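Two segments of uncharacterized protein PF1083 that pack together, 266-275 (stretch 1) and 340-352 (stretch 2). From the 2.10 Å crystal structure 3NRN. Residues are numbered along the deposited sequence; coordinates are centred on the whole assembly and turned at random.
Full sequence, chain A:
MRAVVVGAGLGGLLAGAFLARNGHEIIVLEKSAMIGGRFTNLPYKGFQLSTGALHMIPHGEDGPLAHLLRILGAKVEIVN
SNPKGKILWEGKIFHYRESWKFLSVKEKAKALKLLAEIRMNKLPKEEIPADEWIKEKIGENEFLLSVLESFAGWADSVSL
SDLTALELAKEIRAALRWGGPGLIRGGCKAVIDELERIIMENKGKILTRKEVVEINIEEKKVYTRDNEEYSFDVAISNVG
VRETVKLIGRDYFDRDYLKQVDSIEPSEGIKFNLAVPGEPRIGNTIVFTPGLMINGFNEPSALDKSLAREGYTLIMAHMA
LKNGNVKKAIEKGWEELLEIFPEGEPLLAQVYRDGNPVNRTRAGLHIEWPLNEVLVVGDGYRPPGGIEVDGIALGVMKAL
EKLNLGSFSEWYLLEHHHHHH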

# COMPACT_ATOMS: atom_id res chain seq x y z
N PRO A 266 -9.80 1.40 -11.25
CA PRO A 266 -9.30 0.90 -9.97
C PRO A 266 -9.63 -0.57 -9.72
O PRO A 266 -10.75 -1.02 -9.97
CB PRO A 266 -9.97 1.82 -8.96
CG PRO A 266 -10.09 3.11 -9.71
CD PRO A 266 -10.58 2.63 -11.06
N SER A 267 -8.65 -1.32 -9.23
CA SER A 267 -8.82 -2.73 -8.92
C SER A 267 -9.36 -2.84 -7.50
O SER A 267 -8.64 -2.55 -6.54
CB SER A 267 -7.48 -3.47 -9.03
OG SER A 267 -6.98 -3.43 -10.35
N GLU A 268 -10.61 -3.25 -7.36
CA GLU A 268 -11.24 -3.38 -6.05
C GLU A 268 -10.74 -4.56 -5.23
O GLU A 268 -10.22 -5.55 -5.76
CB GLU A 268 -12.76 -3.48 -6.18
CG GLU A 268 -13.47 -2.15 -6.34
CD GLU A 268 -13.81 -1.85 -7.78
OE1 GLU A 268 -14.48 -2.68 -8.42
OE2 GLU A 268 -13.40 -0.77 -8.27
N GLY A 269 -10.93 -4.45 -3.92
CA GLY A 269 -10.53 -5.50 -3.00
C GLY A 269 -11.50 -5.56 -1.84
O GLY A 269 -12.24 -4.62 -1.56
N ILE A 270 -11.52 -6.70 -1.15
CA ILE A 270 -12.39 -6.87 -0.01
C ILE A 270 -11.55 -7.29 1.18
O ILE A 270 -10.68 -8.15 1.06
CB ILE A 270 -13.50 -7.93 -0.27
CG1 ILE A 270 -14.41 -7.46 -1.42
CG2 ILE A 270 -14.33 -8.15 0.99
CD1 ILE A 270 -15.64 -8.31 -1.64
N LYS A 271 -11.81 -6.66 2.32
CA LYS A 271 -11.11 -6.96 3.55
C LYS A 271 -12.06 -7.60 4.54
O LYS A 271 -13.19 -7.14 4.72
CB LYS A 271 -10.53 -5.68 4.15
CG LYS A 271 -9.07 -5.43 3.82
CD LYS A 271 -8.66 -4.02 4.20
CE LYS A 271 -8.94 -3.70 5.66
NZ LYS A 271 -8.77 -2.24 5.92
N PHE A 272 -11.61 -8.68 5.16
CA PHE A 272 -12.42 -9.39 6.14
C PHE A 272 -11.77 -9.26 7.51
O PHE A 272 -10.62 -9.65 7.71
CB PHE A 272 -12.52 -10.87 5.75
CG PHE A 272 -13.29 -11.11 4.48
CD1 PHE A 272 -14.66 -11.32 4.51
CD2 PHE A 272 -12.65 -11.07 3.24
CE1 PHE A 272 -15.39 -11.49 3.33
CE2 PHE A 272 -13.36 -11.24 2.06
CZ PHE A 272 -14.74 -11.45 2.10
N ASN A 273 -12.52 -8.70 8.45
CA ASN A 273 -12.02 -8.53 9.81
C ASN A 273 -12.72 -9.62 10.62
O ASN A 273 -13.94 -9.60 10.78
CB ASN A 273 -12.40 -7.14 10.32
CG ASN A 273 -11.82 -6.02 9.44
OD1 ASN A 273 -10.64 -5.72 9.51
ND2 ASN A 273 -12.67 -5.43 8.60
N LEU A 274 -11.94 -10.58 11.12
CA LEU A 274 -12.48 -11.72 11.86
C LEU A 274 -12.04 -11.76 13.33
O LEU A 274 -10.85 -11.68 13.62
CB LEU A 274 -12.06 -13.02 11.17
CG LEU A 274 -12.63 -14.35 11.66
CD1 LEU A 274 -14.10 -14.46 11.25
CD2 LEU A 274 -11.84 -15.50 11.05
N ALA A 275 -13.00 -11.90 14.23
CA ALA A 275 -12.70 -11.96 15.66
C ALA A 275 -12.67 -13.41 16.13
O ALA A 275 -13.72 -14.01 16.41
CB ALA A 275 -13.75 -11.18 16.45
N ILE A 340 -11.63 -22.31 7.78
CA ILE A 340 -10.28 -22.21 8.33
C ILE A 340 -10.32 -21.92 9.82
O ILE A 340 -9.52 -22.47 10.59
CB ILE A 340 -9.47 -21.09 7.64
CG1 ILE A 340 -9.38 -21.35 6.14
CG2 ILE A 340 -8.07 -21.02 8.24
CD1 ILE A 340 -8.69 -20.25 5.36
N PHE A 341 -11.25 -21.06 10.22
CA PHE A 341 -11.44 -20.66 11.61
C PHE A 341 -12.88 -20.95 12.03
O PHE A 341 -13.75 -20.08 11.95
CB PHE A 341 -11.18 -19.17 11.79
CG PHE A 341 -9.76 -18.76 11.52
CD1 PHE A 341 -8.75 -19.08 12.43
CD2 PHE A 341 -9.44 -18.06 10.37
CE1 PHE A 341 -7.43 -18.69 12.19
CE2 PHE A 341 -8.13 -17.66 10.12
CZ PHE A 341 -7.12 -17.98 11.03
N PRO A 342 -13.16 -22.19 12.49
CA PRO A 342 -14.50 -22.59 12.92
C PRO A 342 -15.11 -21.69 13.98
O PRO A 342 -16.30 -21.36 13.93
CB PRO A 342 -14.28 -24.02 13.42
CG PRO A 342 -13.18 -24.51 12.53
CD PRO A 342 -12.23 -23.33 12.54
N GLU A 343 -14.29 -21.27 14.95
CA GLU A 343 -14.77 -20.42 16.04
C GLU A 343 -14.77 -18.93 15.72
O GLU A 343 -15.17 -18.12 16.55
CB GLU A 343 -13.93 -20.67 17.29
CG GLU A 343 -13.79 -22.14 17.66
CD GLU A 343 -15.13 -22.85 17.76
OE1 GLU A 343 -15.95 -22.47 18.63
OE2 GLU A 343 -15.36 -23.78 16.96
N GLY A 344 -14.34 -18.57 14.52
CA GLY A 344 -14.30 -17.16 14.15
C GLY A 344 -15.65 -16.50 13.95
O GLY A 344 -16.55 -17.08 13.35
N GLU A 345 -15.78 -15.27 14.44
CA GLU A 345 -17.03 -14.53 14.29
C GLU A 345 -16.86 -13.22 13.52
O GLU A 345 -16.22 -12.28 13.99
CB GLU A 345 -17.65 -14.26 15.66
CG GLU A 345 -16.66 -14.24 16.82
CD GLU A 345 -17.32 -14.52 18.16
OE1 GLU A 345 -16.61 -14.59 19.18
OE2 GLU A 345 -18.56 -14.69 18.19
N PRO A 346 -17.43 -13.15 12.30
CA PRO A 346 -17.37 -11.99 11.41
C PRO A 346 -17.61 -10.65 12.11
O PRO A 346 -18.63 -10.46 12.76
CB PRO A 346 -18.44 -12.30 10.38
CG PRO A 346 -18.36 -13.79 10.26
CD PRO A 346 -18.25 -14.23 11.71
N LEU A 347 -16.65 -9.74 11.96
CA LEU A 347 -16.76 -8.41 12.57
C LEU A 347 -17.19 -7.37 11.54
O LEU A 347 -18.09 -6.57 11.79
CB LEU A 347 -15.42 -7.97 13.16
CG LEU A 347 -14.95 -8.54 14.50
CD1 LEU A 347 -13.56 -7.98 14.81
CD2 LEU A 347 -15.92 -8.16 15.60
N LEU A 348 -16.53 -7.40 10.38
CA LEU A 348 -16.83 -6.44 9.33
C LEU A 348 -16.07 -6.76 8.04
O LEU A 348 -14.90 -7.16 8.07
CB LEU A 348 -16.45 -5.03 9.79
CG LEU A 348 -16.60 -3.87 8.81
CD1 LEU A 348 -18.06 -3.44 8.74
CD2 LEU A 348 -15.73 -2.71 9.26
N ALA A 349 -16.76 -6.58 6.92
CA ALA A 349 -16.16 -6.81 5.61
C ALA A 349 -16.06 -5.41 5.02
O ALA A 349 -17.04 -4.68 4.99
CB ALA A 349 -17.05 -7.69 4.76
N GLN A 350 -14.87 -5.03 4.57
CA GLN A 350 -14.69 -3.71 3.99
C GLN A 350 -14.35 -3.80 2.51
O GLN A 350 -13.43 -4.53 2.12
CB GLN A 350 -13.58 -2.96 4.73
CG GLN A 350 -13.94 -2.48 6.12
CD GLN A 350 -12.71 -2.10 6.93
OE1 GLN A 350 -11.87 -2.95 7.23
NE2 GLN A 350 -12.60 -0.83 7.28
N VAL A 351 -15.08 -3.05 1.70
CA VAL A 351 -14.86 -3.02 0.26
C VAL A 351 -14.03 -1.79 -0.08
O VAL A 351 -14.40 -0.67 0.27
CB VAL A 351 -16.19 -2.94 -0.52
CG1 VAL A 351 -15.91 -2.96 -2.02
CG2 VAL A 351 -17.10 -4.09 -0.13
N TYR A 352 -12.92 -1.99 -0.77
CA TYR A 352 -12.04 -0.89 -1.15
C TYR A 352 -11.77 -0.85 -2.65
O TYR A 352 -11.61 -1.89 -3.28
CB TYR A 352 -10.72 -0.99 -0.39
CG TYR A 352 -10.84 -0.72 1.09
CD1 TYR A 352 -11.24 0.53 1.56
CD2 TYR A 352 -10.53 -1.71 2.03
CE1 TYR A 352 -11.34 0.79 2.93
CE2 TYR A 352 -10.63 -1.46 3.40
CZ TYR A 352 -11.03 -0.21 3.84
OH TYR A 352 -11.13 0.04 5.19

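A beta bulge interrupts the antiparallel pairing of strands 269-275 and 345-351: the register slips by one residue between Asn273 and Leu274, and stretch 2 accommodates the extra residue at Leu347. Asn273 O accepts from two successive amides, Leu347 N at 3.0 Å and, weakly, Leu348 N at 3.4 Å. Leu347, with phi/psi of -101/-47, leaves the extended conformation here, and its CG packs 3.5 Å from Ala275 CB. Before the bulge the ladder is regular and tight. Gly269 N to Tyr352 O (2.7 Å) and Tyr352 N to Gly269 O (2.8 Å) form one reciprocal pair; Lys271 N to Gln350 O and Gln350 N to Lys271 O, both 2.7 Å, form the next. Beyond it, pairing resumes with longer bonds, Ala275 N to Glu345 O (3.3 Å) and Glu345 N to Ala275 O (3.1 Å). Asn273 reinforces the sheet with its side chain: ND2 donates to Gln350 OE1 and to Leu348 O, each at 2.9 Å, tying one amide to both side chain and backbone across the strands. On the other face, Leu274 CD2 lies 3.6 Å from Phe341 CD2, beside the type I turn Phe341-Gly344, closed by Gly344 N to Phe341 O (3.0 Å). A CB on Gly344 would clash with Leu274 CD2.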